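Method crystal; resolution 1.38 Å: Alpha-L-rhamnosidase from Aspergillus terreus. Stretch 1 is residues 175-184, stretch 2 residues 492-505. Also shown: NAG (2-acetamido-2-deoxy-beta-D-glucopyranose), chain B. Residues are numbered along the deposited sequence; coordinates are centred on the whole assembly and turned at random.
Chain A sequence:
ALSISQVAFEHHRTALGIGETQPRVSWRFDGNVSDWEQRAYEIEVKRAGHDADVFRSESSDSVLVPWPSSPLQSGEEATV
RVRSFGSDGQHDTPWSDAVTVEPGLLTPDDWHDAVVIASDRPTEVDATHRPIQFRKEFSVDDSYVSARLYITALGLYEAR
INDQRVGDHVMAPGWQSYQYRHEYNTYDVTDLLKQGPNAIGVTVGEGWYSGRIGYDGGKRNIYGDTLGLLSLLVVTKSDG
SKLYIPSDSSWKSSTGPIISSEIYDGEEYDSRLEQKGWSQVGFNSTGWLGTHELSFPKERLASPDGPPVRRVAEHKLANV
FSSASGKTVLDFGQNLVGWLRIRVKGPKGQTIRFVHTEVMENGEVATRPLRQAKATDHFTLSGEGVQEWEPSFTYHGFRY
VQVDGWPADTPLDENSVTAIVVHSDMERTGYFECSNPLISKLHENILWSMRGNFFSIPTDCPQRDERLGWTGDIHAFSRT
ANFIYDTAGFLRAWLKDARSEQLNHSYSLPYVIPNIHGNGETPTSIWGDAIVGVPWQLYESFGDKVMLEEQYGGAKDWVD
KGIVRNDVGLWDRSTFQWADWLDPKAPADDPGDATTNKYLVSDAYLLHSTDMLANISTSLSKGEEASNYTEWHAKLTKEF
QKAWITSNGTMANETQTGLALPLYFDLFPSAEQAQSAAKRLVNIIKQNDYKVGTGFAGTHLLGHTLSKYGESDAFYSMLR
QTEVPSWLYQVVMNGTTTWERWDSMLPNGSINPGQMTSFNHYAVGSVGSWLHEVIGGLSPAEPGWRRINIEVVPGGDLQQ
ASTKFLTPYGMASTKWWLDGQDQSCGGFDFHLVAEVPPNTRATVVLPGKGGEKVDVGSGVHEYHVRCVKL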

# COMPACT_ATOMS: atom_id res chain seq x y z
N TRP A 175 4.40 -8.01 7.55
CA TRP A 175 3.35 -8.97 7.81
C TRP A 175 3.01 -9.78 6.55
O TRP A 175 2.33 -9.25 5.64
CB TRP A 175 2.10 -8.32 8.39
CG TRP A 175 1.11 -9.31 8.92
CD1 TRP A 175 1.27 -10.66 9.06
CD2 TRP A 175 -0.21 -9.01 9.41
NE1 TRP A 175 0.16 -11.22 9.63
CE2 TRP A 175 -0.77 -10.24 9.85
CE3 TRP A 175 -0.95 -7.84 9.53
CZ2 TRP A 175 -2.03 -10.31 10.42
CZ3 TRP A 175 -2.21 -7.91 10.06
CH2 TRP A 175 -2.73 -9.13 10.53
N GLN A 176 3.50 -11.02 6.46
CA GLN A 176 3.12 -11.98 5.42
C GLN A 176 2.17 -13.01 6.06
O GLN A 176 2.13 -13.15 7.29
CB GLN A 176 4.35 -12.66 4.80
CG GLN A 176 5.30 -11.66 4.12
CD GLN A 176 6.32 -11.05 5.05
OE1 GLN A 176 7.02 -11.77 5.79
NE2 GLN A 176 6.49 -9.72 5.04
N SER A 177 1.55 -13.83 5.22
CA SER A 177 0.86 -15.03 5.63
C SER A 177 1.98 -16.04 5.90
O SER A 177 2.26 -16.92 5.10
CB SER A 177 -0.12 -15.51 4.58
OG SER A 177 -1.18 -14.57 4.41
N TYR A 178 2.56 -15.93 7.12
CA TYR A 178 3.88 -16.52 7.40
C TYR A 178 3.89 -18.04 7.26
O TYR A 178 4.97 -18.59 6.97
CB TYR A 178 4.33 -16.21 8.83
CG TYR A 178 4.45 -14.75 9.16
CD1 TYR A 178 5.42 -13.95 8.57
CD2 TYR A 178 3.64 -14.16 10.11
CE1 TYR A 178 5.60 -12.63 8.96
CE2 TYR A 178 3.79 -12.85 10.51
CZ TYR A 178 4.76 -12.06 9.93
OH TYR A 178 4.91 -10.76 10.36
N GLN A 179 2.76 -18.71 7.49
CA GLN A 179 2.79 -20.19 7.37
C GLN A 179 2.98 -20.65 5.92
O GLN A 179 3.26 -21.84 5.70
CB GLN A 179 1.56 -20.85 7.99
CG GLN A 179 0.24 -20.74 7.24
CD GLN A 179 -0.56 -19.49 7.50
OE1 GLN A 179 -0.03 -18.34 7.54
NE2 GLN A 179 -1.86 -19.72 7.68
N TYR A 180 2.73 -19.75 4.96
CA TYR A 180 2.92 -20.01 3.53
C TYR A 180 4.16 -19.31 2.97
O TYR A 180 4.89 -19.90 2.17
CB TYR A 180 1.69 -19.57 2.75
CG TYR A 180 0.42 -20.24 3.18
CD1 TYR A 180 0.27 -21.60 2.99
CD2 TYR A 180 -0.62 -19.53 3.76
CE1 TYR A 180 -0.89 -22.24 3.37
CE2 TYR A 180 -1.76 -20.18 4.19
CZ TYR A 180 -1.91 -21.53 3.95
OH TYR A 180 -3.01 -22.22 4.36
N ARG A 181 4.38 -18.07 3.39
CA ARG A 181 5.41 -17.21 2.77
C ARG A 181 5.94 -16.31 3.88
O ARG A 181 5.14 -15.69 4.58
CB ARG A 181 4.80 -16.41 1.62
CG ARG A 181 5.81 -15.57 0.83
CD ARG A 181 5.15 -14.83 -0.31
NE ARG A 181 4.29 -13.77 0.21
CZ ARG A 181 4.65 -12.50 0.51
NH1 ARG A 181 5.84 -12.01 0.10
NH2 ARG A 181 3.79 -11.76 1.22
N HIS A 182 7.26 -16.29 4.00
CA HIS A 182 7.87 -15.52 5.08
C HIS A 182 9.06 -14.76 4.49
O HIS A 182 10.01 -15.37 4.00
CB HIS A 182 8.28 -16.45 6.20
CG HIS A 182 8.70 -15.84 7.50
ND1 HIS A 182 8.34 -16.40 8.71
CD2 HIS A 182 9.43 -14.74 7.76
CE1 HIS A 182 8.84 -15.64 9.67
NE2 HIS A 182 9.56 -14.65 9.13
N GLU A 183 8.94 -13.42 4.46
CA GLU A 183 9.98 -12.64 3.76
C GLU A 183 11.24 -12.57 4.61
O GLU A 183 11.18 -12.57 5.87
CB GLU A 183 9.55 -11.21 3.40
CG GLU A 183 8.60 -11.18 2.22
CD GLU A 183 8.05 -9.82 1.87
OE1 GLU A 183 8.62 -8.80 2.30
OE2 GLU A 183 7.05 -9.77 1.09
N TYR A 184 12.39 -12.56 3.94
CA TYR A 184 13.67 -12.28 4.57
C TYR A 184 14.34 -11.15 3.80
O TYR A 184 14.04 -10.92 2.60
CB TYR A 184 14.62 -13.49 4.65
CG TYR A 184 15.19 -13.84 3.30
CD1 TYR A 184 14.49 -14.64 2.42
CD2 TYR A 184 16.43 -13.39 2.94
CE1 TYR A 184 15.00 -14.87 1.14
CE2 TYR A 184 16.95 -13.63 1.68
CZ TYR A 184 16.24 -14.38 0.79
OH TYR A 184 16.79 -14.60 -0.45
N ARG A 492 1.79 -7.22 -5.54
CA ARG A 492 2.16 -8.53 -5.99
C ARG A 492 2.28 -9.51 -4.80
O ARG A 492 1.81 -10.66 -4.85
CB ARG A 492 3.46 -8.50 -6.78
CG ARG A 492 3.80 -9.81 -7.48
CD ARG A 492 5.12 -9.80 -8.22
NE ARG A 492 5.18 -10.95 -9.12
CZ ARG A 492 6.08 -11.06 -10.10
NH1 ARG A 492 7.12 -10.22 -10.13
NH2 ARG A 492 5.90 -11.96 -11.07
N ALA A 493 3.01 -9.04 -3.78
CA ALA A 493 3.25 -9.85 -2.57
C ALA A 493 1.92 -10.16 -1.86
O ALA A 493 1.65 -11.33 -1.47
CB ALA A 493 4.25 -9.13 -1.69
N TRP A 494 1.11 -9.12 -1.67
CA TRP A 494 -0.17 -9.30 -0.98
C TRP A 494 -1.04 -10.34 -1.67
O TRP A 494 -1.70 -11.19 -1.05
CB TRP A 494 -0.86 -7.96 -0.79
CG TRP A 494 -2.10 -8.03 0.02
CD1 TRP A 494 -2.19 -8.20 1.37
CD2 TRP A 494 -3.45 -7.96 -0.44
NE1 TRP A 494 -3.50 -8.22 1.76
CE2 TRP A 494 -4.31 -8.11 0.67
CE3 TRP A 494 -4.04 -7.82 -1.71
CZ2 TRP A 494 -5.71 -8.10 0.58
CZ3 TRP A 494 -5.41 -7.83 -1.81
CH2 TRP A 494 -6.24 -7.98 -0.69
N LEU A 495 -1.10 -10.25 -3.02
CA LEU A 495 -1.93 -11.14 -3.78
C LEU A 495 -1.43 -12.59 -3.80
O LEU A 495 -2.26 -13.51 -3.92
CB LEU A 495 -2.15 -10.61 -5.20
CG LEU A 495 -3.11 -9.40 -5.27
CD1 LEU A 495 -2.95 -8.68 -6.60
CD2 LEU A 495 -4.55 -9.85 -5.06
N LYS A 496 -0.10 -12.79 -3.63
CA LYS A 496 0.39 -14.16 -3.41
C LYS A 496 -0.21 -14.78 -2.14
O LYS A 496 -0.64 -15.93 -2.11
CB LYS A 496 1.93 -14.15 -3.30
CG LYS A 496 2.61 -13.88 -4.63
CD LYS A 496 4.12 -13.82 -4.49
CE LYS A 496 4.78 -13.66 -5.83
NZ LYS A 496 6.24 -13.47 -5.68
N ASP A 497 -0.25 -13.96 -1.09
CA ASP A 497 -0.81 -14.41 0.20
C ASP A 497 -2.31 -14.63 0.05
O ASP A 497 -2.87 -15.62 0.57
CB ASP A 497 -0.46 -13.46 1.33
CG ASP A 497 1.02 -13.52 1.71
OD1 ASP A 497 1.74 -14.44 1.21
OD2 ASP A 497 1.43 -12.64 2.52
N ALA A 498 -2.99 -13.74 -0.71
CA ALA A 498 -4.43 -13.90 -0.88
C ALA A 498 -4.69 -15.29 -1.50
O ALA A 498 -5.62 -16.00 -1.10
CB ALA A 498 -4.98 -12.79 -1.75
N ARG A 499 -3.91 -15.65 -2.53
CA ARG A 499 -4.05 -16.91 -3.22
C ARG A 499 -3.81 -18.09 -2.25
O ARG A 499 -4.58 -19.04 -2.23
CB ARG A 499 -3.12 -16.95 -4.44
CG ARG A 499 -3.12 -18.27 -5.19
CD ARG A 499 -4.52 -18.67 -5.63
NE ARG A 499 -4.46 -19.73 -6.62
CZ ARG A 499 -5.50 -20.50 -6.98
NH1 ARG A 499 -6.68 -20.30 -6.41
NH2 ARG A 499 -5.31 -21.42 -7.93
N SER A 500 -2.70 -18.04 -1.50
CA SER A 500 -2.40 -19.11 -0.55
C SER A 500 -3.55 -19.30 0.47
O SER A 500 -3.95 -20.47 0.75
CB SER A 500 -1.11 -18.81 0.19
OG SER A 500 0.02 -18.83 -0.67
N GLU A 501 -4.07 -18.18 0.98
CA GLU A 501 -5.12 -18.22 1.95
C GLU A 501 -6.38 -18.84 1.35
O GLU A 501 -7.07 -19.67 1.96
CB GLU A 501 -5.38 -16.83 2.53
CG GLU A 501 -4.22 -16.26 3.34
CD GLU A 501 -4.02 -16.69 4.77
OE1 GLU A 501 -4.55 -17.74 5.13
OE2 GLU A 501 -3.35 -15.88 5.46
N GLN A 502 -6.74 -18.40 0.12
CA GLN A 502 -7.89 -18.92 -0.61
C GLN A 502 -7.79 -20.44 -0.79
O GLN A 502 -8.84 -21.14 -0.70
CB GLN A 502 -7.94 -18.19 -1.95
CG GLN A 502 -9.06 -18.71 -2.85
CD GLN A 502 -8.87 -18.27 -4.28
OE1 GLN A 502 -7.73 -18.13 -4.75
NE2 GLN A 502 -9.99 -18.06 -4.96
N LEU A 503 -6.60 -20.94 -1.12
CA LEU A 503 -6.47 -22.38 -1.39
C LEU A 503 -6.73 -23.21 -0.13
O LEU A 503 -7.01 -24.41 -0.27
CB LEU A 503 -5.11 -22.68 -1.99
CG LEU A 503 -4.99 -22.26 -3.46
CD1 LEU A 503 -3.53 -22.23 -3.89
CD2 LEU A 503 -5.85 -23.16 -4.37
N ASN A 504 -6.63 -22.62 1.06
CA ASN A 504 -7.01 -23.33 2.29
C ASN A 504 -8.36 -22.89 2.84
O ASN A 504 -8.68 -23.15 4.00
CB ASN A 504 -5.95 -23.15 3.36
CG ASN A 504 -6.10 -24.17 4.47
OD1 ASN A 504 -6.43 -25.35 4.22
ND2 ASN A 504 -5.87 -23.71 5.69
N HIS A 505 -9.20 -22.30 2.00
CA HIS A 505 -10.51 -21.77 2.38
C HIS A 505 -11.58 -22.15 1.35
O HIS A 505 -12.51 -21.38 1.09
CB HIS A 505 -10.36 -20.25 2.56
CG HIS A 505 -11.36 -19.58 3.41
ND1 HIS A 505 -12.44 -18.86 2.93
CD2 HIS A 505 -11.35 -19.36 4.74
CE1 HIS A 505 -13.12 -18.36 3.94
NE2 HIS A 505 -12.47 -18.63 5.05
C1 NAG B . -5.98 -24.58 6.85
C2 NAG B . -4.85 -24.26 7.85
C3 NAG B . -5.04 -25.03 9.13
C4 NAG B . -6.40 -24.80 9.73
C5 NAG B . -7.46 -25.12 8.67
C6 NAG B . -8.84 -24.75 9.18
C7 NAG B . -2.55 -23.62 7.24
C8 NAG B . -1.28 -24.10 6.60
N2 NAG B . -3.55 -24.54 7.30
O3 NAG B . -4.03 -24.63 10.05
O4 NAG B . -6.51 -25.69 10.84
O5 NAG B . -7.20 -24.29 7.53
O6 NAG B . -8.85 -23.38 9.70
O7 NAG B . -2.69 -22.46 7.66
O HOH W 1 0.85 -10.04 3.11
O HOH W 2 -4.37 -18.09 7.81
O HOH W 3 -1.67 -16.01 7.72
O HOH W 4 -4.94 -21.03 5.81

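The second stretch enters already helical, its turns held by i to i+4 backbone bonds such as Glu 501 N to Asp 497 O (2.9 Å). Against this helix lies a largely irregular segment that tightens into a turn, where Ser 177 O accepts from both Tyr 180 N (2.9 Å) and Arg 181 N (3.0 Å). The nearest CA pairs, Ser 177 CA to Asp 497 CA at 5.7 Å and Tyr 180 CA to Ser 500 CA at 6.8 Å, advance by three residues on each side, so the turn follows the helix in the same sense. The CA-to-CB bonds of Ala 493, Lys 496, Asp 497, Ser 500 and Asn 504 point toward the turn, as expected for positions three or four apart. The contact buries 486 Å² in total.

Charge pairing centres on Asp 497. Its carboxylate meets the Arg 181 guanidinium edge-on through two hydrogen bonds, NE to OD1 and NH2 to OD2, both 2.8 Å with N-H...acceptor angles of 160° and 163°; this is a bidentate salt bridge. Within its own stretch, Arg 181 NH1 makes a second salt bridge to Glu 183 OE2 (2.7 Å), so two acidic groups share the cation. Ala 493 O lies over one guanidinium face, 3.5 Å from Arg 181 NH2, but the angle is too poor for a hydrogen bond.

Neutral donors from the turn complete the direct polar contacts. Ser 177 N donates to Asp 497 OD2 (3.0 Å, 163°), tying the turn's backbone to the same carboxylate, while Ser 177 OG donates to Glu 501 OE2 (2.7 Å). Ser 177 thus engages two acids one helical turn apart.

Nonpolar packing is concentrated at Tyr 180, which has the largest covered area of any residue here. Ser 500 CB sits 4.0 Å from the centroid of the Tyr 180 ring and 27° off its normal, a CH-pi contact over the face. Glu 501 OE1 approaches the ring edge, 3.8 Å from Tyr 180 CE2.

Water and sugar extend the contact. Water 1 donates to Trp 175 O (3.0 Å) and Asp 497 OD2 (2.7 Å). Water 2 accepts from Gln 179 NE2 (3.0 Å) and lies 2.7 Å from Glu 501 OE1, bridging side chains whose closest atoms, NE2 and OE1, are 4.2 Å apart. The NAG is N-linked, with Asn 504 ND2 bonded to its C1 (1.5 Å). Its acetamide reaches back across the contact, where O7 accepts from Gln 179 NE2 (2.9 Å, 173°), so the glycan on one stretch is hydrogen-bonded to the other.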